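Local structure of agglutinin (3DZW) at residues D1-Y5 against F15-G19; D49-H53 against V64-N69; S58-L62 against S75-N81. The protein binds mannose-containing glycans, including alpha-1,3-linked mannobiose, as a lectin of daffodil. Where two conformers were deposited one is given. Numbering follows the deposited sequence.

Interaction 1: residues D1-Y5 against F15-G19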
loop_
_atom_site.group_PDB
_atom_site.type_symbol
_atom_site.label_atom_id
_atom_site.label_comp_id
_atom_site.label_asym_id
_atom_site.label_seq_id
_atom_site.Cartn_x
_atom_site.Cartn_y
_atom_site.Cartn_z
ATOM N N ASP A 1 -6.709 1.900 2.431
ATOM C CA ASP A 1 -6.435 3.206 3.064
ATOM C C ASP A 1 -6.255 3.058 4.562
ATOM O O ASP A 1 -6.984 2.315 5.199
ATOM C CB ASP A 1 -7.588 4.179 2.811
ATOM C CG ASP A 1 -7.782 4.502 1.341
ATOM O OD1 ASP A 1 -8.477 5.498 1.048
ATOM O OD2 ASP A 1 -7.236 3.773 0.481
ATOM N N ASN A 2 -5.279 3.783 5.125
ATOM C CA ASN A 2 -5.039 3.754 6.580
ATOM C C ASN A 2 -5.558 5.018 7.296
ATOM O O ASN A 2 -5.452 5.118 8.526
ATOM C CB ASN A 2 -3.535 3.529 6.917
ATOM C CG ASN A 2 -2.620 4.632 6.373
ATOM O OD1 ASN A 2 -2.988 5.374 5.458
ATOM N ND2 ASN A 2 -1.415 4.720 6.923
ATOM N N ILE A 3 -6.131 5.977 6.523
ATOM C CA ILE A 3 -6.636 7.243 7.096
ATOM C C ILE A 3 -8.055 7.606 6.675
ATOM O O ILE A 3 -8.435 7.459 5.489
ATOM C CB ILE A 3 -5.721 8.458 6.690
ATOM C CG1 ILE A 3 -4.277 8.225 7.098
ATOM C CG2 ILE A 3 -6.257 9.792 7.292
ATOM C CD1 ILE A 3 -3.328 9.379 6.666
ATOM N N LEU A 4 -8.852 8.053 7.657
ATOM C CA LEU A 4 -10.182 8.548 7.420
ATOM C C LEU A 4 -10.060 10.060 7.709
ATOM O O LEU A 4 -9.870 10.469 8.868
ATOM C CB LEU A 4 -11.230 7.890 8.312
ATOM C CG LEU A 4 -12.698 8.337 8.052
ATOM C CD1 LEU A 4 -13.139 7.945 6.650
ATOM C CD2 LEU A 4 -13.659 7.769 9.088
ATOM N N TYR A 5 -10.122 10.874 6.650
ATOM C CA TYR A 5 -9.972 12.345 6.775
ATOM C C TYR A 5 -11.242 13.024 7.233
ATOM O O TYR A 5 -12.342 12.516 6.995
ATOM C CB TYR A 5 -9.518 12.954 5.430
ATOM C CG TYR A 5 -8.122 12.541 4.988
ATOM C CD1 TYR A 5 -7.918 11.400 4.225
ATOM C CD2 TYR A 5 -7.010 13.313 5.327
ATOM C CE1 TYR A 5 -6.620 11.023 3.814
ATOM C CE2 TYR A 5 -5.715 12.943 4.927
ATOM C CZ TYR A 5 -5.532 11.807 4.172
ATOM O OH TYR A 5 -4.262 11.449 3.777
ATOM N N PHE A 15 -13.982 0.091 5.357
ATOM C CA PHE A 15 -12.965 -0.050 6.367
ATOM C C PHE A 15 -11.657 0.604 6.070
ATOM O O PHE A 15 -11.398 1.064 4.938
ATOM C CB PHE A 15 -12.648 -1.554 6.442
ATOM C CG PHE A 15 -12.166 -2.132 5.087
ATOM C CD1 PHE A 15 -13.092 -2.568 4.121
ATOM C CD2 PHE A 15 -10.797 -2.192 4.772
ATOM C CE1 PHE A 15 -12.660 -3.063 2.880
ATOM C CE2 PHE A 15 -10.364 -2.690 3.529
ATOM C CZ PHE A 15 -11.301 -3.128 2.589
ATOM N N LEU A 16 -10.809 0.644 7.109
ATOM C CA LEU A 16 -9.448 1.099 7.002
ATOM C C LEU A 16 -8.623 -0.143 7.182
ATOM O O LEU A 16 -9.052 -1.075 7.889
ATOM C CB LEU A 16 -9.074 2.107 8.087
ATOM C CG LEU A 16 -9.805 3.440 8.161
ATOM C CD1 LEU A 16 -9.224 4.290 9.319
ATOM C CD2 LEU A 16 -9.707 4.182 6.863
ATOM N N ASN A 17 -7.461 -0.212 6.538
ATOM C CA ASN A 17 -6.566 -1.389 6.697
ATOM C C ASN A 17 -5.104 -0.995 6.770
ATOM O O ASN A 17 -4.698 0.062 6.252
ATOM C CB ASN A 17 -6.763 -2.442 5.578
ATOM C CG ASN A 17 -6.353 -1.934 4.204
ATOM O OD1 ASN A 17 -7.022 -1.096 3.611
ATOM N ND2 ASN A 17 -5.268 -2.494 3.669
ATOM N N ASN A 18 -4.311 -1.838 7.418
ATOM C CA ASN A 18 -2.890 -1.602 7.555
ATOM C C ASN A 18 -2.231 -2.914 7.937
ATOM O O ASN A 18 -2.264 -3.331 9.096
ATOM C CB ASN A 18 -2.630 -0.491 8.595
ATOM C CG ASN A 18 -1.197 0.061 8.544
ATOM O OD1 ASN A 18 -0.284 -0.586 8.062
ATOM N ND2 ASN A 18 -1.018 1.287 9.061
ATOM N N GLY A 19 -1.663 -3.589 6.938
ATOM C CA GLY A 19 -1.023 -4.880 7.150
ATOM C C GLY A 19 -2.053 -5.920 7.549
ATOM O O GLY A 19 -3.014 -6.166 6.825
HETATM O O HOH W 1 -9.181 0.493 3.241
HETATM O O HOH W 2 -4.081 0.868 3.624
#
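Here the N terminus is fastened to the edge of a neighbouring sheet, a contact between two of the three antiparallel sheets that make up the beta-prism of this lectin family. The two segments are splayed, their touching parts running 131° apart, and no regular strand ladder forms between them; the nearest CA atoms, those of Asn2 and Leu16, are 5.2 Å apart. One backbone bond holds the crossing: Asn17 N donates to Asp1 O at 2.9 Å with a nearly straight geometry, and Leu16 CA approaches the same oxygen, Asp1 O, at 3.3 Å in a CA-H...O contact. The terminal amino group adds a weak direct bond, Asp1 N to Asn17 OD1 (3.2 Å), and two water-mediated links: Asp1 N donates to both waters; water 2 passes a hydrogen bond on to Asn17 O (2.8 Å), while water 1 lies 2.8 Å from Phe15 O and 2.7 Å from Asn17 OD1. Beyond this polar end the Leu16 side chain fills the angle between the segments: Leu16 CD1 lies 4.2 Å from Leu4 CB, and Leu16 CD2 is 3.8 Å from Ile3 O. The amides of Asn2 and Asn18 find partners elsewhere, Asn2 with Asn2 of the second subunit and Asn18 with the carbonyl of Leu88. Strand 3-5 pairs with strand 84-88, strand 15-18 with strand 21-25, and Leu4 packs onto Leu54 and Met56 of strand 53-56, so elements of all three sheets meet around this contact.

Interaction 2: residues D49-H53 against V64-N69. With MAN (alpha-D-mannopyranose), chain E.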
loop_
_atom_site.group_PDB
_atom_site.type_symbol
_atom_site.label_atom_id
_atom_site.label_comp_id
_atom_site.label_asym_id
_atom_site.label_seq_id
_atom_site.Cartn_x
_atom_site.Cartn_y
_atom_site.Cartn_z
ATOM N N ASP A 49 -28.962 -1.626 15.551
ATOM C CA ASP A 49 -29.688 -1.242 14.363
ATOM C C ASP A 49 -28.978 -1.915 13.132
ATOM O O ASP A 49 -28.073 -2.742 13.322
ATOM C CB ASP A 49 -29.766 0.283 14.253
ATOM C CG ASP A 49 -30.910 0.760 13.345
ATOM O OD1 ASP A 49 -31.319 0.009 12.429
ATOM O OD2 ASP A 49 -31.390 1.893 13.553
ATOM N N ARG A 50 -29.384 -1.556 11.906
ATOM C CA ARG A 50 -28.810 -2.138 10.714
ATOM C C ARG A 50 -28.273 -1.030 9.790
ATOM O O ARG A 50 -28.888 0.026 9.660
ATOM C CB ARG A 50 -29.879 -2.931 9.980
ATOM C CG ARG A 50 -29.377 -4.092 9.113
ATOM C CD ARG A 50 -29.055 -5.338 9.989
ATOM N NE ARG A 50 -28.742 -6.543 9.179
ATOM C CZ ARG A 50 -27.509 -7.005 8.895
ATOM N NH1 ARG A 50 -26.424 -6.404 9.365
ATOM N NH2 ARG A 50 -27.372 -8.100 8.149
ATOM N N ARG A 51 -27.123 -1.281 9.162
ATOM C CA ARG A 51 -26.484 -0.313 8.209
ATOM C C ARG A 51 -26.196 1.123 8.771
ATOM O O ARG A 51 -26.786 2.117 8.321
ATOM C CB ARG A 51 -27.302 -0.210 6.902
ATOM C CG ARG A 51 -27.385 -1.524 6.125
ATOM C CD ARG A 51 -28.065 -1.341 4.767
ATOM N NE ARG A 51 -27.339 -0.381 3.909
ATOM C CZ ARG A 51 -26.280 -0.682 3.132
ATOM N NH1 ARG A 51 -25.710 0.272 2.399
ATOM N NH2 ARG A 51 -25.783 -1.927 3.086
ATOM N N CYS A 52 -25.286 1.193 9.736
ATOM C CA CYS A 52 -24.861 2.447 10.325
ATOM C C CYS A 52 -23.647 2.944 9.553
ATOM O O CYS A 52 -23.047 2.177 8.800
ATOM C CB CYS A 52 -24.487 2.254 11.785
ATOM S SG CYS A 52 -25.858 1.789 12.903
ATOM N N HIS A 53 -23.282 4.228 9.724
ATOM C CA HIS A 53 -22.081 4.773 9.053
ATOM C C HIS A 53 -21.203 5.523 10.063
ATOM O O HIS A 53 -21.697 6.017 11.081
ATOM C CB HIS A 53 -22.438 5.678 7.849
ATOM C CG HIS A 53 -23.018 7.013 8.224
ATOM N ND1 HIS A 53 -24.367 7.218 8.401
ATOM C CD2 HIS A 53 -22.425 8.218 8.426
ATOM C CE1 HIS A 53 -24.584 8.487 8.705
ATOM N NE2 HIS A 53 -23.420 9.114 8.729
ATOM N N VAL A 64 -20.548 7.424 15.205
ATOM C CA VAL A 64 -21.277 6.377 14.521
ATOM C C VAL A 64 -22.749 6.811 14.507
ATOM O O VAL A 64 -23.334 7.053 15.573
ATOM C CB VAL A 64 -21.159 5.029 15.207
ATOM C CG1 VAL A 64 -22.090 3.985 14.521
ATOM C CG2 VAL A 64 -19.706 4.547 15.210
ATOM N N TYR A 65 -23.335 6.928 13.305
ATOM C CA TYR A 65 -24.754 7.334 13.148
ATOM C C TYR A 65 -25.649 6.180 12.707
ATOM O O TYR A 65 -25.242 5.330 11.914
ATOM C CB TYR A 65 -24.890 8.491 12.143
ATOM C CG TYR A 65 -24.415 9.835 12.653
ATOM C CD1 TYR A 65 -25.254 10.638 13.414
ATOM C CD2 TYR A 65 -23.137 10.316 12.350
ATOM C CE1 TYR A 65 -24.841 11.882 13.887
ATOM C CE2 TYR A 65 -22.707 11.569 12.817
ATOM C CZ TYR A 65 -23.575 12.345 13.592
ATOM O OH TYR A 65 -23.176 13.582 14.067
ATOM N N SER A 66 -26.883 6.172 13.219
ATOM C CA SER A 66 -27.861 5.163 12.881
ATOM C C SER A 66 -28.447 5.471 11.513
ATOM O O SER A 66 -28.214 6.552 10.980
ATOM C CB SER A 66 -28.979 5.161 13.904
ATOM O OG SER A 66 -29.764 6.338 13.783
ATOM N N PRO A 67 -29.199 4.499 10.908
ATOM C CA PRO A 67 -29.847 4.782 9.620
ATOM C C PRO A 67 -30.800 6.029 9.670
ATOM O O PRO A 67 -31.075 6.628 8.622
ATOM C CB PRO A 67 -30.631 3.491 9.319
ATOM C CG PRO A 67 -30.655 2.734 10.591
ATOM C CD PRO A 67 -29.425 3.107 11.325
ATOM N N ARG A 68 -31.306 6.386 10.876
ATOM C CA ARG A 68 -32.161 7.599 11.034
ATOM C C ARG A 68 -31.325 8.858 11.417
ATOM O O ARG A 68 -31.879 9.866 11.878
ATOM C CB ARG A 68 -33.329 7.390 12.040
ATOM C CG ARG A 68 -34.498 6.525 11.503
ATOM C CD ARG A 68 -34.274 5.055 11.633
ATOM N NE ARG A 68 -34.415 4.618 13.031
ATOM C CZ ARG A 68 -35.593 4.357 13.638
ATOM N NH1 ARG A 68 -36.760 4.506 12.983
ATOM N NH2 ARG A 68 -35.608 3.962 14.912
ATOM N N ASN A 69 -29.997 8.774 11.221
ATOM C CA ASN A 69 -29.064 9.889 11.485
ATOM C C ASN A 69 -28.994 10.354 12.959
ATOM O O ASN A 69 -28.841 11.551 13.239
ATOM C CB ASN A 69 -29.385 11.080 10.542
ATOM C CG ASN A 69 -29.307 10.692 9.049
ATOM O OD1 ASN A 69 -30.069 11.199 8.229
ATOM N ND2 ASN A 69 -28.396 9.776 8.714
HETATM C C1 MAN E . -21.082 16.714 19.265
HETATM C C2 MAN E . -21.202 17.103 17.718
HETATM C C3 MAN E . -22.392 16.471 17.025
HETATM C C4 MAN E . -22.492 14.985 17.366
HETATM C C5 MAN E . -22.576 14.746 18.885
HETATM C C6 MAN E . -22.591 13.264 19.208
HETATM O O1 MAN E . -21.419 17.775 20.293
HETATM O O2 MAN E . -20.022 16.696 17.089
HETATM O O3 MAN E . -22.245 16.622 15.626
HETATM O O4 MAN E . -23.633 14.424 16.745
HETATM O O5 MAN E . -21.471 15.295 19.591
HETATM O O6 MAN E . -22.478 13.088 20.615
HETATM O O HOH W 3 -26.613 5.801 8.340
#
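The loop 49-53 enters its sheet where His53 and Tyr65 form an antiparallel hydrogen-bonded pair, with His53 N to Tyr65 O at 3.1 Å and Tyr65 N to His53 O at 2.9 Å. Past Tyr65 the chain folds into a type I turn from Ser66 to Asn69, closed by Asn69 N to Ser66 O (2.9 Å). The rings of His53 and Tyr65 share one face of the sheet, near parallel at 21° but slid so far apart, with centroids 5.6 Å from each other, that they barely overlap. Water 3 joins His53 ND1 (2.7 Å) to Ser66 O (3.2 Å). Along the loop, Pro67 packs against 49-52: Pro67 CG lies 3.2 Å from Asp49 OD2 and 3.4 Å from Arg50 O. Asp49 OD1 accepts from Arg50 N, the amide of the following residue (2.5 Å). At the far end of its ring Tyr65 belongs to a sugar pocket, where mannose O4 donates to Tyr65 OH at 2.8 Å and Gln57 also bonds to this hydroxyl. Cys52 is disulfide-bonded to Cys29, tying the loop to another sheet's hairpin, while Val64 and Cys52 pack on Ile72 of the adjacent strand 71-74.

Interaction 3: residues S58-L62 against S75-N81. With MAN (alpha-D-mannopyranose), chain E.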
loop_
_atom_site.group_PDB
_atom_site.type_symbol
_atom_site.label_atom_id
_atom_site.label_comp_id
_atom_site.label_asym_id
_atom_site.label_seq_id
_atom_site.Cartn_x
_atom_site.Cartn_y
_atom_site.Cartn_z
ATOM N N SER A 58 -15.599 17.607 10.945
ATOM C CA SER A 58 -14.730 18.789 10.896
ATOM C C SER A 58 -14.573 19.470 12.271
ATOM O O SER A 58 -13.720 20.344 12.433
ATOM C CB SER A 58 -15.252 19.797 9.862
ATOM O OG SER A 58 -16.574 20.209 10.162
ATOM N N ASP A 59 -15.404 19.074 13.251
ATOM C CA ASP A 59 -15.316 19.628 14.608
ATOM C C ASP A 59 -14.359 18.747 15.478
ATOM O O ASP A 59 -14.115 19.049 16.641
ATOM C CB ASP A 59 -16.723 19.822 15.277
ATOM C CG ASP A 59 -17.466 18.489 15.565
ATOM O OD1 ASP A 59 -17.040 17.423 15.085
ATOM O OD2 ASP A 59 -18.501 18.541 16.289
ATOM N N GLY A 60 -13.830 17.655 14.875
ATOM C CA GLY A 60 -12.885 16.751 15.554
ATOM C C GLY A 60 -13.502 15.531 16.231
ATOM O O GLY A 60 -12.779 14.710 16.802
ATOM N N ASN A 61 -14.827 15.393 16.146
ATOM C CA ASN A 61 -15.524 14.297 16.777
ATOM C C ASN A 61 -15.693 13.111 15.803
ATOM O O ASN A 61 -16.032 13.313 14.633
ATOM C CB ASN A 61 -16.894 14.796 17.288
ATOM C CG ASN A 61 -17.456 13.959 18.485
ATOM O OD1 ASN A 61 -16.760 13.129 19.080
ATOM N ND2 ASN A 61 -18.705 14.237 18.852
ATOM N N LEU A 62 -15.415 11.884 16.288
ATOM C CA LEU A 62 -15.576 10.644 15.491
ATOM C C LEU A 62 -16.886 10.056 15.943
ATOM O O LEU A 62 -17.016 9.698 17.103
ATOM C CB LEU A 62 -14.419 9.684 15.726
ATOM C CG LEU A 62 -14.396 8.360 14.935
ATOM C CD1 LEU A 62 -14.299 8.611 13.437
ATOM C CD2 LEU A 62 -13.242 7.476 15.402
ATOM N N SER A 75 -16.507 9.669 20.060
ATOM C CA SER A 75 -15.240 9.793 20.778
ATOM C C SER A 75 -15.263 10.951 21.805
ATOM O O SER A 75 -14.366 11.044 22.675
ATOM C CB SER A 75 -14.073 9.976 19.782
ATOM O OG SER A 75 -14.264 11.118 18.949
ATOM N N ASN A 76 -16.287 11.818 21.711
ATOM C CA ASN A 76 -16.441 12.975 22.607
ATOM C C ASN A 76 -15.253 13.949 22.494
ATOM O O ASN A 76 -14.767 14.479 23.505
ATOM C CB ASN A 76 -16.654 12.529 24.080
ATOM C CG ASN A 76 -17.917 11.677 24.273
ATOM O OD1 ASN A 76 -18.952 11.900 23.621
ATOM N ND2 ASN A 76 -17.844 10.723 25.191
ATOM N N THR A 77 -14.796 14.178 21.253
ATOM C CA THR A 77 -13.661 15.077 20.981
ATOM C C THR A 77 -14.051 16.257 20.069
ATOM O O THR A 77 -13.208 16.791 19.327
ATOM C CB THR A 77 -12.461 14.298 20.360
ATOM O OG1 THR A 77 -12.889 13.607 19.173
ATOM C CG2 THR A 77 -11.916 13.300 21.346
ATOM N N GLY A 78 -15.324 16.663 20.133
ATOM C CA GLY A 78 -15.816 17.785 19.336
ATOM C C GLY A 78 -15.288 19.087 19.911
ATOM O O GLY A 78 -15.277 19.273 21.127
ATOM N N GLY A 79 -14.839 19.985 19.041
ATOM C CA GLY A 79 -14.295 21.261 19.481
ATOM C C GLY A 79 -14.196 22.276 18.364
ATOM O O GLY A 79 -15.171 22.524 17.656
ATOM N N GLU A 80 -13.010 22.870 18.211
ATOM C CA GLU A 80 -12.783 23.884 17.188
ATOM C C GLU A 80 -12.878 23.311 15.775
ATOM O O GLU A 80 -12.432 22.179 15.516
ATOM C CB GLU A 80 -11.404 24.572 17.386
ATOM C CG GLU A 80 -10.165 23.632 17.257
ATOM C CD GLU A 80 -8.829 24.374 17.428
ATOM O OE1 GLU A 80 -8.846 25.611 17.610
ATOM O OE2 GLU A 80 -7.768 23.713 17.374
ATOM N N ASN A 81 -13.467 24.094 14.870
ATOM C CA ASN A 81 -13.600 23.702 13.495
ATOM C C ASN A 81 -12.230 23.695 12.853
ATOM O O ASN A 81 -11.439 24.611 13.078
ATOM C CB ASN A 81 -14.505 24.670 12.749
ATOM C CG ASN A 81 -14.731 24.267 11.294
ATOM O OD1 ASN A 81 -14.725 25.108 10.401
ATOM N ND2 ASN A 81 -14.901 22.979 11.056
HETATM C C1 MAN E . -21.082 16.714 19.265
HETATM C C2 MAN E . -21.202 17.103 17.718
HETATM C C3 MAN E . -22.392 16.471 17.025
HETATM C C4 MAN E . -22.492 14.985 17.366
HETATM C C5 MAN E . -22.576 14.746 18.885
HETATM C C6 MAN E . -22.591 13.264 19.208
HETATM O O1 MAN E . -21.419 17.775 20.293
HETATM O O2 MAN E . -20.022 16.696 17.089
HETATM O O3 MAN E . -22.245 16.622 15.626
HETATM O O4 MAN E . -23.633 14.424 16.745
HETATM O O5 MAN E . -21.471 15.295 19.591
HETATM O O6 MAN E . -22.478 13.088 20.615
HETATM O O HOH W 4 -19.995 13.551 21.635
#
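Asn61 lays its side chain over the backbone of 75-78, with Asn61 CB 3.7 Å from Gly78 N and Asn61 OD1 accepting from Thr77 N at 3.1 Å. Anchored in this way, the amide presents its other end to the sugar: Asn61 ND2 makes a weak hydrogen bond to mannose O2 (3.3 Å) and donates to water 4 (3.1 Å), which also bonds Asn76 OD1 (2.8 Å) and the mannose O5 and O6. Asp59 OD2 accepts from mannose O2 at 2.5 Å, while Asp59 OD1 closes an Asx turn with Asn61 N (3.2 Å), a geometry that holds both binding side chains on the same short turn. These are the Asp and Asn of the Gln-Asp-Asn-Tyr mannose site of this lectin family, completed here by Gln57 and Tyr65. Further bonds fasten the two loops along their length. Leu62 N donates to Ser75 OG and Ser75 N to Leu62 O, both at 3.0 Å; Thr77 OG1 donates to Gly60 O (2.6 Å), Gly79 N to Asp59 O (2.7 Å) and Asn81 ND2 to Ser58 O (3.2 Å). Gly60 fits where a side chain would collide, since an ideal CB there would lie 3.0 Å from Thr77 O. The loop 58-62 connects strands 53-56 and 62-65, and the loop 75-81 leads from strand 71-74 into strand 84-88 of another sheet; Leu62, Ser75 and Thr77 pack on Ile96 of strand 94-103 and on Trp102 of the second subunit.

How the interactions relate
From the N terminus, interaction 1 closes first, bringing strand 15-18 back to residues 1-5 and joining two sheets. It is finished before the others open and lies across the centre of the chain from both. Interaction 2 closes a loop through strand 53-56 and the turn before strand 62-65, interaction 3 one through strands 62-65 and 71-74. These two cross: their segments alternate along the sequence, around strands 53-56, 62-65 and 71-74. Their centres are about 19 Å apart, yet both reach the same mannose, interaction 2 through Tyr65 and interaction 3 through Asp59 and Asn61. Interactions 1 and 3 each also touch the second subunit of the tetramer.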